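Local coordinates for secreted effector protein SifA (Salmonella typhimurium, PDB 3CXB) that acts inside the host cell as a virulence effector that binds host PLEKHM2 and is required for endosomal tubulation and formation of Salmonella-induced filaments, at residues K28-K33 / E122-L127; A146-R151 / P159-L164. All blocks are in the same frame, centred on the assembly; numbering follows the deposited sequence.

Interaction 1: residues K28-K33 / E122-L127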
loop_
_atom_site.group_PDB
_atom_site.type_symbol
_atom_site.label_atom_id
_atom_site.label_comp_id
_atom_site.label_asym_id
_atom_site.label_seq_id
_atom_site.Cartn_x
_atom_site.Cartn_y
_atom_site.Cartn_z
ATOM N N LYS A 28 -23.680 16.222 -5.459
ATOM C CA LYS A 28 -23.802 17.685 -5.484
ATOM C C LYS A 28 -23.896 18.283 -4.083
ATOM O O LYS A 28 -23.394 19.379 -3.830
ATOM C CB LYS A 28 -25.024 18.133 -6.294
ATOM C CG LYS A 28 -24.838 18.004 -7.769
ATOM C CD LYS A 28 -26.060 18.458 -8.511
ATOM C CE LYS A 28 -25.924 18.144 -10.004
ATOM N NZ LYS A 28 -27.104 18.596 -10.805
ATOM N N VAL A 29 -24.549 17.566 -3.178
ATOM C CA VAL A 29 -24.669 18.039 -1.816
ATOM C C VAL A 29 -23.314 17.889 -1.119
ATOM O O VAL A 29 -22.936 18.719 -0.299
ATOM C CB VAL A 29 -25.780 17.256 -1.045
ATOM C CG1 VAL A 29 -25.552 15.789 -1.172
ATOM C CG2 VAL A 29 -25.788 17.634 0.424
ATOM N N LEU A 30 -22.568 16.846 -1.458
ATOM C CA LEU A 30 -21.276 16.638 -0.816
ATOM C C LEU A 30 -20.272 17.625 -1.354
ATOM O O LEU A 30 -19.475 18.185 -0.609
ATOM C CB LEU A 30 -20.754 15.224 -1.063
ATOM C CG LEU A 30 -19.297 15.065 -0.620
ATOM C CD1 LEU A 30 -19.177 15.380 0.858
ATOM C CD2 LEU A 30 -18.824 13.678 -0.879
ATOM N N TRP A 31 -20.327 17.834 -2.662
ATOM C CA TRP A 31 -19.396 18.737 -3.304
ATOM C C TRP A 31 -19.603 20.171 -2.866
ATOM O O TRP A 31 -18.639 20.917 -2.691
ATOM C CB TRP A 31 -19.513 18.637 -4.819
ATOM C CG TRP A 31 -18.495 19.473 -5.518
ATOM C CD1 TRP A 31 -18.732 20.559 -6.310
ATOM C CD2 TRP A 31 -17.074 19.328 -5.446
ATOM N NE1 TRP A 31 -17.548 21.104 -6.732
ATOM C CE2 TRP A 31 -16.512 20.366 -6.219
ATOM C CE3 TRP A 31 -16.217 18.425 -4.798
ATOM C CZ2 TRP A 31 -15.133 20.527 -6.363
ATOM C CZ3 TRP A 31 -14.849 18.587 -4.938
ATOM C CH2 TRP A 31 -14.322 19.631 -5.717
ATOM N N GLU A 32 -20.862 20.559 -2.684
ATOM C CA GLU A 32 -21.167 21.912 -2.260
ATOM C C GLU A 32 -20.667 22.156 -0.851
ATOM O O GLU A 32 -20.572 23.294 -0.413
ATOM C CB GLU A 32 -22.668 22.167 -2.310
ATOM C CG GLU A 32 -23.017 23.586 -2.711
ATOM C CD GLU A 32 -22.335 23.990 -4.005
ATOM O OE1 GLU A 32 -22.424 23.213 -4.986
ATOM O OE2 GLU A 32 -21.714 25.077 -4.039
ATOM N N LYS A 33 -20.335 21.094 -0.133
ATOM C CA LYS A 33 -19.855 21.264 1.225
ATOM C C LYS A 33 -18.352 21.055 1.363
ATOM O O LYS A 33 -17.742 21.535 2.319
ATOM C CB LYS A 33 -20.595 20.304 2.160
ATOM C CG LYS A 33 -22.096 20.581 2.247
ATOM C CD LYS A 33 -22.801 19.719 3.285
ATOM C CE LYS A 33 -24.274 20.114 3.379
ATOM N NZ LYS A 33 -25.019 19.362 4.429
ATOM N N GLU A 122 -19.894 5.752 3.485
ATOM C CA GLU A 122 -21.132 6.522 3.631
ATOM C C GLU A 122 -20.929 7.956 3.129
ATOM O O GLU A 122 -19.847 8.527 3.259
ATOM C CB GLU A 122 -21.592 6.529 5.085
ATOM C CG GLU A 122 -22.041 5.172 5.583
ATOM C CD GLU A 122 -22.355 5.173 7.059
ATOM O OE1 GLU A 122 -23.290 5.893 7.486
ATOM O OE2 GLU A 122 -21.655 4.446 7.796
ATOM N N VAL A 123 -21.966 8.528 2.534
ATOM C CA VAL A 123 -21.886 9.877 2.005
ATOM C C VAL A 123 -23.022 10.672 2.589
ATOM O O VAL A 123 -24.178 10.474 2.210
ATOM C CB VAL A 123 -22.038 9.905 0.481
ATOM C CG1 VAL A 123 -22.048 11.346 0.005
ATOM C CG2 VAL A 123 -20.903 9.135 -0.180
ATOM N N MET A 124 -22.683 11.576 3.506
ATOM C CA MET A 124 -23.666 12.419 4.186
ATOM C C MET A 124 -24.539 11.558 5.079
ATOM O O MET A 124 -25.647 11.945 5.437
ATOM C CB MET A 124 -24.546 13.166 3.171
ATOM C CG MET A 124 -23.786 14.089 2.197
ATOM S SD MET A 124 -22.610 15.202 3.013
ATOM C CE MET A 124 -23.733 16.029 4.177
ATOM N N GLY A 125 -24.026 10.382 5.428
ATOM C CA GLY A 125 -24.751 9.463 6.286
ATOM C C GLY A 125 -25.402 8.346 5.502
ATOM O O GLY A 125 -25.967 7.443 6.098
ATOM N N ASN A 126 -25.322 8.396 4.174
ATOM C CA ASN A 126 -25.930 7.370 3.318
ATOM C C ASN A 126 -24.961 6.236 2.992
ATOM O O ASN A 126 -23.823 6.474 2.604
ATOM C CB ASN A 126 -26.409 8.020 2.030
ATOM C CG ASN A 126 -27.301 9.202 2.296
ATOM O OD1 ASN A 126 -28.423 9.042 2.776
ATOM N ND2 ASN A 126 -26.799 10.405 2.015
ATOM N N LEU A 127 -25.403 4.995 3.139
ATOM C CA LEU A 127 -24.511 3.878 2.860
ATOM C C LEU A 127 -24.392 3.793 1.362
ATOM O O LEU A 127 -25.390 3.572 0.690
ATOM C CB LEU A 127 -25.099 2.599 3.434
ATOM C CG LEU A 127 -24.494 1.274 2.999
ATOM C CD1 LEU A 127 -23.017 1.246 3.300
ATOM C CD2 LEU A 127 -25.223 0.147 3.711
#
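A beta hairpin presses the tip of its type I' turn, Val123 to Asn126, against one side of helix 25-34. Met124 is the bump. Its unbranched side chain leaves the turn with CG beside the backbone N and then bends at chi2 and chi3 (-49° and -56°), so that the hooked thioether lies across a shallow hollow lined by Val29, Leu30 and Lys33. CG meets Val29 CG1 tip to tip at 4.2 Å, the sulfur passes Leu30 CD1 obliquely at 4.1 Å, and the methyl CE crosses the outer part of Lys33 obliquely, 3.9 Å from CD. Nearer the sheet, Leu30, CG anti to the backbone N, sends CD2 to Val123 CG1 at 4.1 Å, the two side chains crossing at about a right angle; Leu50 (on Leu30) and Leu54 (on Val123) of helix 42-54 continue the apolar layer. Lys33 stretches out, its methylenes serving as greasy wall while the amine stays near the surface. Met124 and Gly125 both take positive phi, as the central residues of a type I' turn do; glycine has no CB to press on Met124 O. Asn126 ND2 donates to Val123 O nearly along the C=O axis, though the bond is bent at the N-H and the acceptor lies off the amide plane; Val123 O also accepts from Asn126 N.

Interaction 2: residues A146-R151 / P159-L164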
loop_
_atom_site.group_PDB
_atom_site.type_symbol
_atom_site.label_atom_id
_atom_site.label_comp_id
_atom_site.label_asym_id
_atom_site.label_seq_id
_atom_site.Cartn_x
_atom_site.Cartn_y
_atom_site.Cartn_z
ATOM N N ALA A 146 -3.938 -15.457 6.635
ATOM C CA ALA A 146 -3.158 -14.436 7.317
ATOM C C ALA A 146 -3.550 -13.067 6.799
ATOM O O ALA A 146 -3.513 -12.821 5.598
ATOM C CB ALA A 146 -1.682 -14.670 7.075
ATOM N N MET A 147 -3.925 -12.173 7.704
ATOM C CA MET A 147 -4.308 -10.828 7.303
ATOM C C MET A 147 -3.398 -9.834 8.001
ATOM O O MET A 147 -2.583 -10.204 8.845
ATOM C CB MET A 147 -5.748 -10.533 7.700
ATOM C CG MET A 147 -5.910 -10.455 9.196
ATOM S SD MET A 147 -7.255 -9.401 9.717
ATOM C CE MET A 147 -8.508 -10.707 10.117
ATOM N N ILE A 148 -3.554 -8.565 7.654
ATOM C CA ILE A 148 -2.749 -7.519 8.245
ATOM C C ILE A 148 -3.651 -6.389 8.663
ATOM O O ILE A 148 -4.286 -5.765 7.816
ATOM C CB ILE A 148 -1.726 -6.936 7.246
ATOM C CG1 ILE A 148 -0.727 -7.999 6.814
ATOM C CG2 ILE A 148 -0.967 -5.785 7.887
ATOM C CD1 ILE A 148 0.265 -7.480 5.791
ATOM N N LYS A 149 -3.714 -6.141 9.967
ATOM C CA LYS A 149 -4.505 -5.042 10.493
ATOM C C LYS A 149 -3.612 -3.810 10.445
ATOM O O LYS A 149 -2.402 -3.922 10.231
ATOM C CB LYS A 149 -4.964 -5.342 11.918
ATOM C CG LYS A 149 -5.998 -6.452 11.964
ATOM C CD LYS A 149 -6.435 -6.800 13.379
ATOM C CE LYS A 149 -7.356 -8.028 13.388
ATOM N NZ LYS A 149 -7.728 -8.480 14.763
ATOM N N ARG A 150 -4.196 -2.631 10.612
ATOM C CA ARG A 150 -3.379 -1.432 10.543
ATOM C C ARG A 150 -3.986 -0.212 11.218
ATOM O O ARG A 150 -5.198 -0.099 11.330
ATOM C CB ARG A 150 -3.084 -1.120 9.080
ATOM C CG ARG A 150 -4.329 -0.765 8.269
ATOM C CD ARG A 150 -4.084 -0.868 6.763
ATOM N NE ARG A 150 -4.487 -2.162 6.211
ATOM C CZ ARG A 150 -3.752 -2.867 5.356
ATOM N NH1 ARG A 150 -4.195 -4.031 4.896
ATOM N NH2 ARG A 150 -2.563 -2.414 4.972
ATOM N N ARG A 151 -3.120 0.696 11.667
ATOM C CA ARG A 151 -3.544 1.927 12.341
ATOM C C ARG A 151 -2.753 3.104 11.758
ATOM O O ARG A 151 -1.619 2.939 11.320
ATOM C CB ARG A 151 -3.319 1.805 13.850
ATOM C CG ARG A 151 -1.860 1.638 14.258
ATOM C CD ARG A 151 -1.694 1.502 15.780
ATOM N NE ARG A 151 -2.134 0.198 16.283
ATOM C CZ ARG A 151 -3.212 -0.002 17.035
ATOM N NH1 ARG A 151 -3.516 -1.226 17.438
ATOM N NH2 ARG A 151 -3.986 1.020 17.389
ATOM N N PRO A 159 -2.104 4.948 6.836
ATOM C CA PRO A 159 -2.133 3.840 7.791
ATOM C C PRO A 159 -1.066 2.826 7.400
ATOM O O PRO A 159 -0.785 2.630 6.215
ATOM C CB PRO A 159 -3.553 3.304 7.656
ATOM C CG PRO A 159 -3.930 3.667 6.272
ATOM C CD PRO A 159 -3.368 5.035 6.090
ATOM N N LEU A 160 -0.443 2.206 8.394
ATOM C CA LEU A 160 0.593 1.226 8.102
ATOM C C LEU A 160 0.345 -0.040 8.906
ATOM O O LEU A 160 -0.287 -0.005 9.975
ATOM C CB LEU A 160 1.991 1.805 8.411
ATOM C CG LEU A 160 2.561 1.841 9.845
ATOM C CD1 LEU A 160 1.477 2.282 10.840
ATOM C CD2 LEU A 160 3.072 0.465 10.246
ATOM N N PRO A 161 0.847 -1.178 8.407
ATOM C CA PRO A 161 0.702 -2.488 9.044
ATOM C C PRO A 161 0.972 -2.459 10.556
ATOM O O PRO A 161 2.124 -2.475 10.972
ATOM C CB PRO A 161 1.728 -3.338 8.292
ATOM C CG PRO A 161 1.747 -2.721 6.960
ATOM C CD PRO A 161 1.767 -1.266 7.265
ATOM N N SER A 162 -0.066 -2.419 11.385
ATOM C CA SER A 162 0.178 -2.394 12.829
ATOM C C SER A 162 0.389 -3.785 13.423
ATOM O O SER A 162 1.354 -3.993 14.152
ATOM C CB SER A 162 -0.952 -1.680 13.572
ATOM O OG SER A 162 -2.135 -2.436 13.557
ATOM N N THR A 163 -0.494 -4.736 13.120
ATOM C CA THR A 163 -0.340 -6.094 13.647
ATOM C C THR A 163 -0.642 -7.165 12.597
ATOM O O THR A 163 -1.526 -7.002 11.751
ATOM C CB THR A 163 -1.264 -6.348 14.851
ATOM O OG1 THR A 163 -2.607 -6.465 14.387
ATOM C CG2 THR A 163 -1.196 -5.193 15.859
ATOM N N LEU A 164 0.093 -8.268 12.664
ATOM C CA LEU A 164 -0.078 -9.380 11.734
ATOM C C LEU A 164 -0.979 -10.464 12.325
ATOM O O LEU A 164 -0.714 -10.972 13.408
ATOM C CB LEU A 164 1.289 -9.977 11.395
ATOM C CG LEU A 164 1.409 -11.205 10.486
ATOM C CD1 LEU A 164 0.757 -12.384 11.143
ATOM C CD2 LEU A 164 0.759 -10.946 9.134
#
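Backbone hydrogen bonds hold strands 146-151 and 159-164 together as antiparallel neighbours, although the axes of these short segments run at 125° to one another, well off straight antiparallel. Lys149 N donates to Thr163 O over 3.0 Å, nearly along the C=O axis, whereas Lys149 O receives Ser162 N from above the carbonyl plane. Farther along, Leu160 N gives Arg151 O a straight bond (3.2 Å, 169°), and the return bond from Arg151 N is weak. Pro161, lacking an N-H, sits in a non-hydrogen-bonded pair with Arg150, where no backbone donor is needed. Apolar contacts gather on the face of Ile148 and Leu164. Beta-branched Ile148 lays CG2 alongside Pro161 CB at 3.7 Å, while its CG1 crosses Leu164 CD2 obliquely at 4.0 Å; helix 283-303 covers Ile148 and Pro161 through Ile294. Among the polar side chains, Thr163 OG1 rests against Lys149 CB at 3.6 Å, and the long lysine carries its charge away from the neighbouring strand. The chain of Arg151, bent at chi3, brings CG and NE each to 3.5 Å from Ser162 CB. Asp93 accepts from both hydroxyls, Ser162 OG and Thr163 OG1, and Arg150, whose CG passes Pro159 CB obliquely, reaches Gln297 with NH2. Two residues, Ser162 and Thr163, thus face the single Lys149: a classic beta bulge in the hairpin of strands 145-153 and 158-167.

Overall arrangement
From the N terminus, the chain forms helix 25-34, passes through further helices and the first strands of the five-stranded antiparallel sheet, and returns at the turn between strands 118-123 and 126-132. Interaction 1 closes this long loop of 88 intervening residues and ties the N-terminal helix to the tip of that sheet. Strand 126-132 then leads on to strand 145-153, where interaction 2 closes a loop of just seven residues within a hairpin of the three-stranded sheet. The two loops follow in series, neither nested nor crossed. Their centres lie 29 Å apart and their nearest atoms are about 16 Å apart, without touching. Interaction 1 is long-range in sequence and interaction 2 local.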